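Long-range contacts in uncharacterized protein (Enterococcus faecalis, PDB 3L1W), which is of unknown function but belongs to the endonuclease/exonuclease/phosphatase family and may act as a 3'-5' RNA exonuclease: residues L38-E43 with L162-F167; Y193-T198 with D241-E246; G197-F202 with E212-I217. One frame throughout, in Å; residues are numbered along the deposited sequence. Where two conformers were deposited one is given.

Interaction 1: residues L38-E43 with L162-F167; sequences LCCIQE and LLMGDF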
loop_
_atom_site.group_PDB
_atom_site.type_symbol
_atom_site.label_atom_id
_atom_site.label_comp_id
_atom_site.label_asym_id
_atom_site.label_seq_id
_atom_site.Cartn_x
_atom_site.Cartn_y
_atom_site.Cartn_z
ATOM N N LEU A 38 5.761 12.372 -5.951
ATOM C CA LEU A 38 4.850 13.494 -6.125
ATOM C C LEU A 38 3.425 12.991 -6.271
ATOM O O LEU A 38 3.205 11.844 -6.669
ATOM C CB LEU A 38 5.241 14.333 -7.348
ATOM C CG LEU A 38 5.180 13.618 -8.693
ATOM C CD1 LEU A 38 3.810 13.843 -9.329
ATOM C CD2 LEU A 38 6.273 14.139 -9.619
ATOM N N CYS A 39 2.465 13.854 -5.938
ATOM C CA CYS A 39 1.054 13.500 -6.020
ATOM C C CYS A 39 0.272 14.710 -6.495
ATOM O O CYS A 39 0.361 15.783 -5.896
ATOM C CB CYS A 39 0.530 13.061 -4.640
ATOM S SG CYS A 39 -1.167 12.364 -4.665
ATOM N N CYS A 40 -0.505 14.545 -7.564
ATOM C CA CYS A 40 -1.459 15.580 -7.952
ATOM C C CYS A 40 -2.707 15.430 -7.094
ATOM O O CYS A 40 -3.207 14.323 -6.900
ATOM C CB CYS A 40 -1.824 15.456 -9.433
ATOM S SG CYS A 40 -0.495 15.998 -10.543
ATOM N N ILE A 41 -3.199 16.551 -6.575
ATOM C CA ILE A 41 -4.358 16.568 -5.701
ATOM C C ILE A 41 -5.444 17.411 -6.340
ATOM O O ILE A 41 -5.164 18.507 -6.828
ATOM C CB ILE A 41 -3.999 17.225 -4.351
ATOM C CG1 ILE A 41 -2.969 16.381 -3.592
ATOM C CG2 ILE A 41 -5.252 17.412 -3.471
ATOM C CD1 ILE A 41 -3.512 15.019 -3.146
ATOM N N GLN A 42 -6.682 16.914 -6.344
ATOM C CA GLN A 42 -7.823 17.727 -6.761
ATOM C C GLN A 42 -8.787 17.984 -5.604
ATOM O O GLN A 42 -8.842 17.206 -4.648
ATOM C CB GLN A 42 -8.595 17.083 -7.922
ATOM C CG GLN A 42 -7.754 16.765 -9.151
ATOM C CD GLN A 42 -6.957 15.489 -8.956
ATOM O OE1 GLN A 42 -7.463 14.514 -8.398
ATOM N NE2 GLN A 42 -5.714 15.483 -9.419
ATOM N N GLU A 43 -9.536 19.078 -5.722
ATOM C CA GLU A 43 -10.642 19.443 -4.820
ATOM C C GLU A 43 -10.193 19.862 -3.424
ATOM O O GLU A 43 -10.607 19.278 -2.428
ATOM C CB GLU A 43 -11.694 18.331 -4.744
ATOM C CG GLU A 43 -12.365 18.048 -6.085
ATOM C CD GLU A 43 -13.695 17.319 -5.964
ATOM O OE1 GLU A 43 -14.312 17.367 -4.886
ATOM O OE2 GLU A 43 -14.144 16.717 -6.967
ATOM N N LEU A 162 3.643 13.963 -17.685
ATOM C CA LEU A 162 2.678 13.185 -16.907
ATOM C C LEU A 162 1.407 14.025 -16.811
ATOM O O LEU A 162 1.403 15.098 -16.197
ATOM C CB LEU A 162 3.206 12.888 -15.496
ATOM C CG LEU A 162 4.538 12.136 -15.429
ATOM C CD1 LEU A 162 5.130 12.177 -14.016
ATOM C CD2 LEU A 162 4.361 10.705 -15.910
ATOM N N LEU A 163 0.352 13.550 -17.459
ATOM C CA LEU A 163 -0.929 14.242 -17.489
ATOM C C LEU A 163 -1.849 13.474 -16.550
ATOM O O LEU A 163 -2.297 12.373 -16.877
ATOM C CB LEU A 163 -1.481 14.232 -18.922
ATOM C CG LEU A 163 -2.854 14.853 -19.190
ATOM C CD1 LEU A 163 -2.819 16.375 -19.044
ATOM C CD2 LEU A 163 -3.360 14.472 -20.595
HETATM N N MSE A 164 -2.112 14.039 -15.372
HETATM C CA MSE A 164 -2.686 13.252 -14.278
HETATM C C MSE A 164 -3.856 13.952 -13.642
HETATM O O MSE A 164 -3.786 15.134 -13.342
HETATM C CB MSE A 164 -1.642 13.047 -13.175
HETATM C CG MSE A 164 -0.259 12.761 -13.678
HETATM SE SE MSE A 164 1.020 12.639 -12.207
HETATM C CE MSE A 164 0.363 11.013 -11.428
ATOM N N GLY A 165 -4.925 13.217 -13.390
ATOM C CA GLY A 165 -5.987 13.784 -12.589
ATOM C C GLY A 165 -7.361 13.218 -12.859
ATOM O O GLY A 165 -7.525 12.112 -13.373
ATOM N N ASP A 166 -8.348 14.016 -12.489
ATOM C CA ASP A 166 -9.737 13.626 -12.572
ATOM C C ASP A 166 -10.326 14.171 -13.873
ATOM O O ASP A 166 -10.565 15.381 -14.010
ATOM C CB ASP A 166 -10.462 14.178 -11.346
ATOM C CG ASP A 166 -11.927 13.799 -11.309
ATOM O OD1 ASP A 166 -12.468 13.311 -12.329
ATOM O OD2 ASP A 166 -12.544 14.002 -10.243
ATOM N N PHE A 167 -10.536 13.283 -14.839
ATOM C CA PHE A 167 -11.042 13.677 -16.152
ATOM C C PHE A 167 -12.556 13.799 -16.151
ATOM O O PHE A 167 -13.133 14.318 -17.108
ATOM C CB PHE A 167 -10.617 12.672 -17.236
ATOM C CG PHE A 167 -9.174 12.785 -17.637
ATOM C CD1 PHE A 167 -8.817 12.957 -18.970
ATOM C CD2 PHE A 167 -8.176 12.711 -16.690
ATOM C CE1 PHE A 167 -7.476 13.059 -19.334
ATOM C CE2 PHE A 167 -6.840 12.817 -17.050
ATOM C CZ PHE A 167 -6.499 12.994 -18.369
#
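Strand 38-43 and strand 162-164 belong to different sheets of the two-sheet sandwich that forms the core of DNase I-like proteins. The axes of the two short strand segments approach to 9.1 Å, at a signed crossing angle of -33°, so side chains rather than backbone hydrogen bonds join them. Met-164, present as selenomethionine, does most to fill the gap. Its CB lies 4.1 Å from Cys-40 SG. CG stands anti to the carbonyl carbon, beside the backbone N, and an extended second torsion carries SE toward the opposite strand. There SE meets Cys-40 SG at 4.0 Å and, on a slanting approach, Leu-38 CD1 at 4.2 Å. The chain then bends (chi3 68°), and its methyl CE turns to pack on Ile-217 of the neighbouring strand 215-220.

Beyond this apolar part polar side chains take over, but no hydrogen bond crosses. Gln-42, bent at chi2 (79°), packs its amide beside the corner of segment 162-167 at Gly-165, with NE2 3.6 Å from Gly-165 CA. That nitrogen is held by Asn-130 OD1 and Thr-5 OG1, two bonds that fix which way the amide is turned. Gly-165 takes backbone angles suited to glycine and lets the main chain turn close against Gln-42. Past the corner, Asp-166 CB lies 4.2 Å from Gln-42 OE1.

At the end of the interface two carboxylates converge, Glu-43 OE2 lying 4.5 Å from Asp-166 OD2, and both of these oxygens accept from Asn-7 ND2. The QE and GDFN sequences found here recur in relatives around their metal-dependent active sites. The paired acids would favour a cation nearby or raise the proton affinity of one of them, consistent with such a site at the polar end of this interface.

Interaction 2: residues Y193-T198 with D241-E246; sequences YGPRGT and DHFPLE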
loop_
_atom_site.group_PDB
_atom_site.type_symbol
_atom_site.label_atom_id
_atom_site.label_comp_id
_atom_site.label_asym_id
_atom_site.label_seq_id
_atom_site.Cartn_x
_atom_site.Cartn_y
_atom_site.Cartn_z
ATOM N N TYR A 193 -2.702 -3.152 -10.228
ATOM C CA TYR A 193 -3.115 -3.743 -8.960
ATOM C C TYR A 193 -4.331 -2.988 -8.454
ATOM O O TYR A 193 -4.366 -1.760 -8.506
ATOM C CB TYR A 193 -1.967 -3.663 -7.939
ATOM C CG TYR A 193 -2.294 -4.269 -6.588
ATOM C CD1 TYR A 193 -2.555 -5.625 -6.463
ATOM C CD2 TYR A 193 -2.327 -3.482 -5.436
ATOM C CE1 TYR A 193 -2.850 -6.190 -5.234
ATOM C CE2 TYR A 193 -2.629 -4.034 -4.195
ATOM C CZ TYR A 193 -2.884 -5.390 -4.101
ATOM O OH TYR A 193 -3.197 -5.968 -2.891
ATOM N N GLY A 194 -5.338 -3.717 -7.984
ATOM C CA GLY A 194 -6.554 -3.091 -7.507
ATOM C C GLY A 194 -7.581 -2.908 -8.611
ATOM O O GLY A 194 -7.400 -3.379 -9.738
ATOM N N PRO A 195 -8.675 -2.212 -8.297
ATOM C CA PRO A 195 -9.729 -2.028 -9.298
ATOM C C PRO A 195 -9.279 -1.100 -10.428
ATOM O O PRO A 195 -8.453 -0.213 -10.202
ATOM C CB PRO A 195 -10.863 -1.390 -8.490
ATOM C CG PRO A 195 -10.173 -0.661 -7.380
ATOM C CD PRO A 195 -8.964 -1.513 -7.030
ATOM N N ARG A 196 -9.816 -1.294 -11.632
ATOM C CA ARG A 196 -9.499 -0.388 -12.734
ATOM C C ARG A 196 -10.228 0.951 -12.581
ATOM O O ARG A 196 -9.748 1.977 -13.055
ATOM C CB ARG A 196 -9.801 -1.043 -14.087
ATOM C CG ARG A 196 -8.853 -2.193 -14.428
ATOM C CD ARG A 196 -9.222 -2.891 -15.747
ATOM N NE ARG A 196 -9.216 -1.979 -16.890
ATOM C CZ ARG A 196 -8.128 -1.633 -17.575
ATOM N NH1 ARG A 196 -6.940 -2.117 -17.237
ATOM N NH2 ARG A 196 -8.228 -0.797 -18.601
ATOM N N GLY A 197 -11.377 0.929 -11.911
ATOM C CA GLY A 197 -12.119 2.141 -11.613
ATOM C C GLY A 197 -11.649 2.791 -10.325
ATOM O O GLY A 197 -10.975 2.156 -9.505
ATOM N N THR A 198 -12.025 4.056 -10.141
ATOM C CA THR A 198 -11.445 4.884 -9.101
ATOM C C THR A 198 -12.474 5.626 -8.248
ATOM O O THR A 198 -12.146 6.115 -7.176
ATOM C CB THR A 198 -10.509 5.936 -9.743
ATOM O OG1 THR A 198 -11.268 6.792 -10.598
ATOM C CG2 THR A 198 -9.441 5.240 -10.597
ATOM N N ASP A 241 -13.994 9.981 -1.716
ATOM C CA ASP A 241 -14.910 9.234 -2.577
ATOM C C ASP A 241 -14.241 8.762 -3.868
ATOM O O ASP A 241 -14.872 8.104 -4.700
ATOM C CB ASP A 241 -16.235 9.988 -2.847
ATOM C CG ASP A 241 -16.035 11.376 -3.452
ATOM O OD1 ASP A 241 -14.886 11.832 -3.624
ATOM O OD2 ASP A 241 -17.067 12.021 -3.746
ATOM N N HIS A 242 -12.957 9.099 -4.022
ATOM C CA HIS A 242 -12.102 8.466 -5.028
ATOM C C HIS A 242 -11.035 7.631 -4.336
ATOM O O HIS A 242 -10.608 7.963 -3.229
ATOM C CB HIS A 242 -11.340 9.516 -5.837
ATOM C CG HIS A 242 -12.205 10.424 -6.648
ATOM N ND1 HIS A 242 -12.077 10.543 -8.018
ATOM C CD2 HIS A 242 -13.161 11.307 -6.279
ATOM C CE1 HIS A 242 -12.949 11.433 -8.460
ATOM N NE2 HIS A 242 -13.608 11.921 -7.424
ATOM N N PHE A 243 -10.563 6.589 -5.006
ATOM C CA PHE A 243 -9.305 5.950 -4.602
ATOM C C PHE A 243 -8.154 6.742 -5.207
ATOM O O PHE A 243 -8.266 7.237 -6.328
ATOM C CB PHE A 243 -9.207 4.528 -5.167
ATOM C CG PHE A 243 -10.266 3.593 -4.669
ATOM C CD1 PHE A 243 -10.606 3.574 -3.327
ATOM C CD2 PHE A 243 -10.895 2.704 -5.537
ATOM C CE1 PHE A 243 -11.577 2.691 -2.853
ATOM C CE2 PHE A 243 -11.858 1.812 -5.071
ATOM C CZ PHE A 243 -12.202 1.808 -3.730
ATOM N N PRO A 244 -7.025 6.844 -4.484
ATOM C CA PRO A 244 -5.812 7.309 -5.164
ATOM C C PRO A 244 -5.444 6.354 -6.295
ATOM O O PRO A 244 -5.705 5.136 -6.233
ATOM C CB PRO A 244 -4.728 7.229 -4.069
ATOM C CG PRO A 244 -5.487 7.155 -2.766
ATOM C CD PRO A 244 -6.782 6.467 -3.086
ATOM N N LEU A 245 -4.808 6.909 -7.319
ATOM C CA LEU A 245 -4.317 6.133 -8.442
ATOM C C LEU A 245 -2.830 6.398 -8.490
ATOM O O LEU A 245 -2.410 7.558 -8.504
ATOM C CB LEU A 245 -4.977 6.623 -9.741
ATOM C CG LEU A 245 -4.520 6.047 -11.076
ATOM C CD1 LEU A 245 -4.685 4.532 -11.095
ATOM C CD2 LEU A 245 -5.329 6.700 -12.220
ATOM N N GLU A 246 -2.031 5.342 -8.488
ATOM C CA GLU A 246 -0.590 5.518 -8.553
ATOM C C GLU A 246 0.059 4.808 -9.739
ATOM O O GLU A 246 -0.528 3.905 -10.342
ATOM C CB GLU A 246 0.066 5.105 -7.232
ATOM C CG GLU A 246 0.067 3.615 -6.966
ATOM C CD GLU A 246 1.076 3.222 -5.886
ATOM O OE1 GLU A 246 1.168 3.915 -4.849
ATOM O OE2 GLU A 246 1.787 2.219 -6.080
#
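Tyr-193 ends the edge strand 191-193, takes no part in this contact and serves the subunit interface: its hydroxyl is hydrogen-bonded to Asp-232 of the second subunit and its ring stacks on Phe-33 of that subunit. Gly-194 then leads the chain off the sheet into Pro-195, whose ring meets Phe-243 at roughly a right angle, Pro-195 CG lying 3.8 Å from Phe-243 CE2. The carbonyl of Pro-195 accepts from Ser-229 OG and His-192 NE2, which anchor the turn. Farther along, Gly-197 O comes up to the edge of the Phe-243 ring near its plane, 4.0 Å from CD2.

Thr-198 closes the contact through its backbone carbonyl. Its O accepts from Phe-243 N at 2.7 Å, a short bond, nearly straight at the hydrogen (162°) and lying in the carbonyl plane. The same oxygen takes a CA-H...O contact from His-242, 3.2 Å from its CA. Phe-243 CG stands beside its own backbone N (chi1 -63°), which brings the ring down toward Pro-195 while the main chain pairs with Thr-198; Phe-238 meets the ring edge-to-face.

Asp-241 and His-242 belong to the SDH sequence typical of the family's active site, and His-242 ND1 bonds to Asp-215. By gripping the backbone immediately beside this imidazole, Thr-198 O probably limits movement of a histidine whose counterparts in relatives are catalytic.

Interaction 3: residues G197-F202 with E212-I217; sequences GTFQNF and EEIDYI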
loop_
_atom_site.group_PDB
_atom_site.type_symbol
_atom_site.label_atom_id
_atom_site.label_comp_id
_atom_site.label_asym_id
_atom_site.label_seq_id
_atom_site.Cartn_x
_atom_site.Cartn_y
_atom_site.Cartn_z
ATOM N N GLY A 197 -11.377 0.929 -11.911
ATOM C CA GLY A 197 -12.119 2.141 -11.613
ATOM C C GLY A 197 -11.649 2.791 -10.325
ATOM O O GLY A 197 -10.975 2.156 -9.505
ATOM N N THR A 198 -12.025 4.056 -10.141
ATOM C CA THR A 198 -11.445 4.884 -9.101
ATOM C C THR A 198 -12.474 5.626 -8.248
ATOM O O THR A 198 -12.146 6.115 -7.176
ATOM C CB THR A 198 -10.509 5.936 -9.743
ATOM O OG1 THR A 198 -11.268 6.792 -10.598
ATOM C CG2 THR A 198 -9.441 5.240 -10.597
ATOM N N PHE A 199 -13.716 5.715 -8.710
ATOM C CA PHE A 199 -14.707 6.489 -7.973
ATOM C C PHE A 199 -15.771 5.603 -7.317
ATOM O O PHE A 199 -16.488 4.881 -8.017
ATOM C CB PHE A 199 -15.388 7.513 -8.893
ATOM C CG PHE A 199 -16.431 8.334 -8.188
ATOM C CD1 PHE A 199 -16.057 9.364 -7.339
ATOM C CD2 PHE A 199 -17.779 8.051 -8.345
ATOM C CE1 PHE A 199 -17.009 10.114 -6.666
ATOM C CE2 PHE A 199 -18.739 8.792 -7.676
ATOM C CZ PHE A 199 -18.354 9.826 -6.831
ATOM N N GLN A 200 -15.884 5.677 -5.990
ATOM C CA GLN A 200 -16.804 4.811 -5.254
ATOM C C GLN A 200 -17.910 5.568 -4.515
ATOM O O GLN A 200 -18.758 4.952 -3.872
ATOM C CB GLN A 200 -16.059 3.859 -4.287
ATOM C CG GLN A 200 -14.661 4.282 -3.857
ATOM C CD GLN A 200 -14.639 5.461 -2.888
ATOM O OE1 GLN A 200 -15.681 5.910 -2.411
ATOM N NE2 GLN A 200 -13.436 5.946 -2.570
ATOM N N ASN A 201 -17.903 6.895 -4.603
ATOM C CA ASN A 201 -18.979 7.690 -4.012
ATOM C C ASN A 201 -19.116 7.487 -2.491
ATOM O O ASN A 201 -20.216 7.610 -1.944
ATOM C CB ASN A 201 -20.303 7.351 -4.706
ATOM C CG ASN A 201 -21.355 8.422 -4.510
ATOM O OD1 ASN A 201 -21.045 9.615 -4.491
ATOM N ND2 ASN A 201 -22.609 8.003 -4.368
ATOM N N PHE A 202 -17.999 7.189 -1.825
ATOM C CA PHE A 202 -17.957 6.922 -0.378
ATOM C C PHE A 202 -18.693 5.648 0.017
ATOM O O PHE A 202 -19.003 5.456 1.188
ATOM C CB PHE A 202 -18.517 8.090 0.448
ATOM C CG PHE A 202 -17.547 9.234 0.658
ATOM C CD1 PHE A 202 -17.957 10.544 0.447
ATOM C CD2 PHE A 202 -16.247 9.004 1.088
ATOM C CE1 PHE A 202 -17.098 11.602 0.647
ATOM C CE2 PHE A 202 -15.368 10.061 1.295
ATOM C CZ PHE A 202 -15.798 11.365 1.072
ATOM N N GLU A 212 -16.706 4.036 -11.061
ATOM C CA GLU A 212 -16.507 4.850 -12.252
ATOM C C GLU A 212 -15.012 5.011 -12.521
ATOM O O GLU A 212 -14.226 5.214 -11.599
ATOM C CB GLU A 212 -17.172 6.220 -12.079
ATOM C CG GLU A 212 -18.675 6.130 -11.832
ATOM C CD GLU A 212 -19.336 7.491 -11.735
ATOM O OE1 GLU A 212 -18.786 8.463 -12.290
ATOM O OE2 GLU A 212 -20.402 7.590 -11.094
ATOM N N GLU A 213 -14.625 4.898 -13.787
ATOM C CA GLU A 213 -13.237 5.099 -14.190
ATOM C C GLU A 213 -13.070 6.528 -14.681
ATOM O O GLU A 213 -13.193 6.810 -15.882
ATOM C CB GLU A 213 -12.848 4.127 -15.306
ATOM C CG GLU A 213 -12.922 2.669 -14.908
ATOM C CD GLU A 213 -12.770 1.722 -16.084
ATOM O OE1 GLU A 213 -12.519 2.190 -17.217
ATOM O OE2 GLU A 213 -12.916 0.502 -15.871
ATOM N N ILE A 214 -12.798 7.440 -13.756
ATOM C CA ILE A 214 -12.727 8.849 -14.133
ATOM C C ILE A 214 -11.375 9.512 -13.843
ATOM O O ILE A 214 -11.095 10.592 -14.359
ATOM C CB ILE A 214 -13.881 9.680 -13.513
ATOM C CG1 ILE A 214 -13.876 9.599 -11.979
ATOM C CG2 ILE A 214 -15.235 9.237 -14.098
ATOM C CD1 ILE A 214 -14.972 10.469 -11.332
ATOM N N ASP A 215 -10.533 8.844 -13.056
ATOM C CA ASP A 215 -9.183 9.353 -12.780
ATOM C C ASP A 215 -8.187 8.595 -13.633
ATOM O O ASP A 215 -8.331 7.391 -13.812
ATOM C CB ASP A 215 -8.839 9.162 -11.307
ATOM C CG ASP A 215 -9.806 9.875 -10.397
ATOM O OD1 ASP A 215 -9.744 11.115 -10.334
ATOM O OD2 ASP A 215 -10.640 9.200 -9.759
ATOM N N TYR A 216 -7.175 9.300 -14.139
ATOM C CA TYR A 216 -6.220 8.745 -15.094
ATOM C C TYR A 216 -4.810 9.263 -14.876
ATOM O O TYR A 216 -4.607 10.394 -14.424
ATOM C CB TYR A 216 -6.633 9.096 -16.529
ATOM C CG TYR A 216 -7.915 8.432 -16.957
ATOM C CD1 TYR A 216 -7.898 7.279 -17.734
ATOM C CD2 TYR A 216 -9.144 8.939 -16.558
ATOM C CE1 TYR A 216 -9.078 6.655 -18.110
ATOM C CE2 TYR A 216 -10.322 8.316 -16.914
ATOM C CZ TYR A 216 -10.284 7.184 -17.693
ATOM O OH TYR A 216 -11.458 6.577 -18.055
ATOM N N ILE A 217 -3.841 8.420 -15.221
ATOM C CA ILE A 217 -2.459 8.846 -15.332
ATOM C C ILE A 217 -2.025 8.565 -16.761
ATOM O O ILE A 217 -1.806 7.413 -17.144
ATOM C CB ILE A 217 -1.547 8.123 -14.317
ATOM C CG1 ILE A 217 -1.958 8.485 -12.889
ATOM C CG2 ILE A 217 -0.078 8.472 -14.562
ATOM C CD1 ILE A 217 -1.102 7.770 -11.811
#
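The side chains of Phe-199 and Glu-212 run side by side and point the same way. With Phe-199 CG anti to the backbone N (chi1 179°), the ring lies along the extended Glu-212 chain. Its CD2 is 3.8 Å from Glu-212 CD, the ring and carboxylate planes being 57° apart. Ile-214 lies alongside too, its CD1 3.9 Å from Phe-199 CB. Asn-201 N sits 3.6 Å above the centre of one ring face, and His-242 adds an edge-to-face contact.

In the backbone, Phe-199 and Glu-212 form an antiparallel hydrogen-bonded pair, and Thr-198 and Phe-199 both lie opposite Glu-212, which makes a classic beta bulge. Glu-212 O is gripped by the two consecutive amides. Thr-198 N reaches it at 2.9 Å in a nearly straight bond from above the carbonyl plane, whereas Phe-199 N approaches within that plane. The return bond, Glu-212 N to Phe-199 O, is longer at 3.2 Å. Just before the bulge, Gly-197 CA packs 3.4 Å from Glu-213 CG, while Glu-213 O accepts from Tyr-216 OH.

Thr-198 and Asp-215 cross obliquely. The threonine hydroxyl occupies the crowded position between backbone N and carbonyl carbon (chi1 62°), and from there OG1 donates to Asp-215 OD2 at 2.6 Å. It uses the anti lone pair of that oxygen, the one directed away from OD1. Asp-215 CG stands beside its own backbone N, which turns the carboxylate toward the bulged chain.

OD2 is shared with the imidazole of His-242. Two bonds on one oxygen would stabilise Asp-215 as an anion, and the anion would in turn favour a proton on the facing ring nitrogen, consistent with the His-Asp pair that operates in catalysis in relatives. Thr-198 would then act as a second-shell residue that orients the aspartate.

Interactions 2 and 3 and the Glu-43/Asp-166 end of interaction 1 meet at the presumed active site. Interactions 2 and 3, with centres about 6 Å apart, share Gly-197 and Thr-198, so this loop ties the start of strand 215-220 to the approach of strand 245-251. His-242 ND1 lies 2.6 Å from Asp-215 OD2, a probable hydrogen bond. The adjacent ring atom, His-242 CE1, comes within 3.2 Å of Asp-166 OD2, placing the imidazole beside the acidic cluster. Strands 161-164 and 215-220 are neighbours in one sheet, and around the corner at Gly-165 probable hydrogen bonds continue: Gly-165 O to Tyr-216 N, 2.9 Å, and Phe-167 N to Ile-214 O, 2.8 Å.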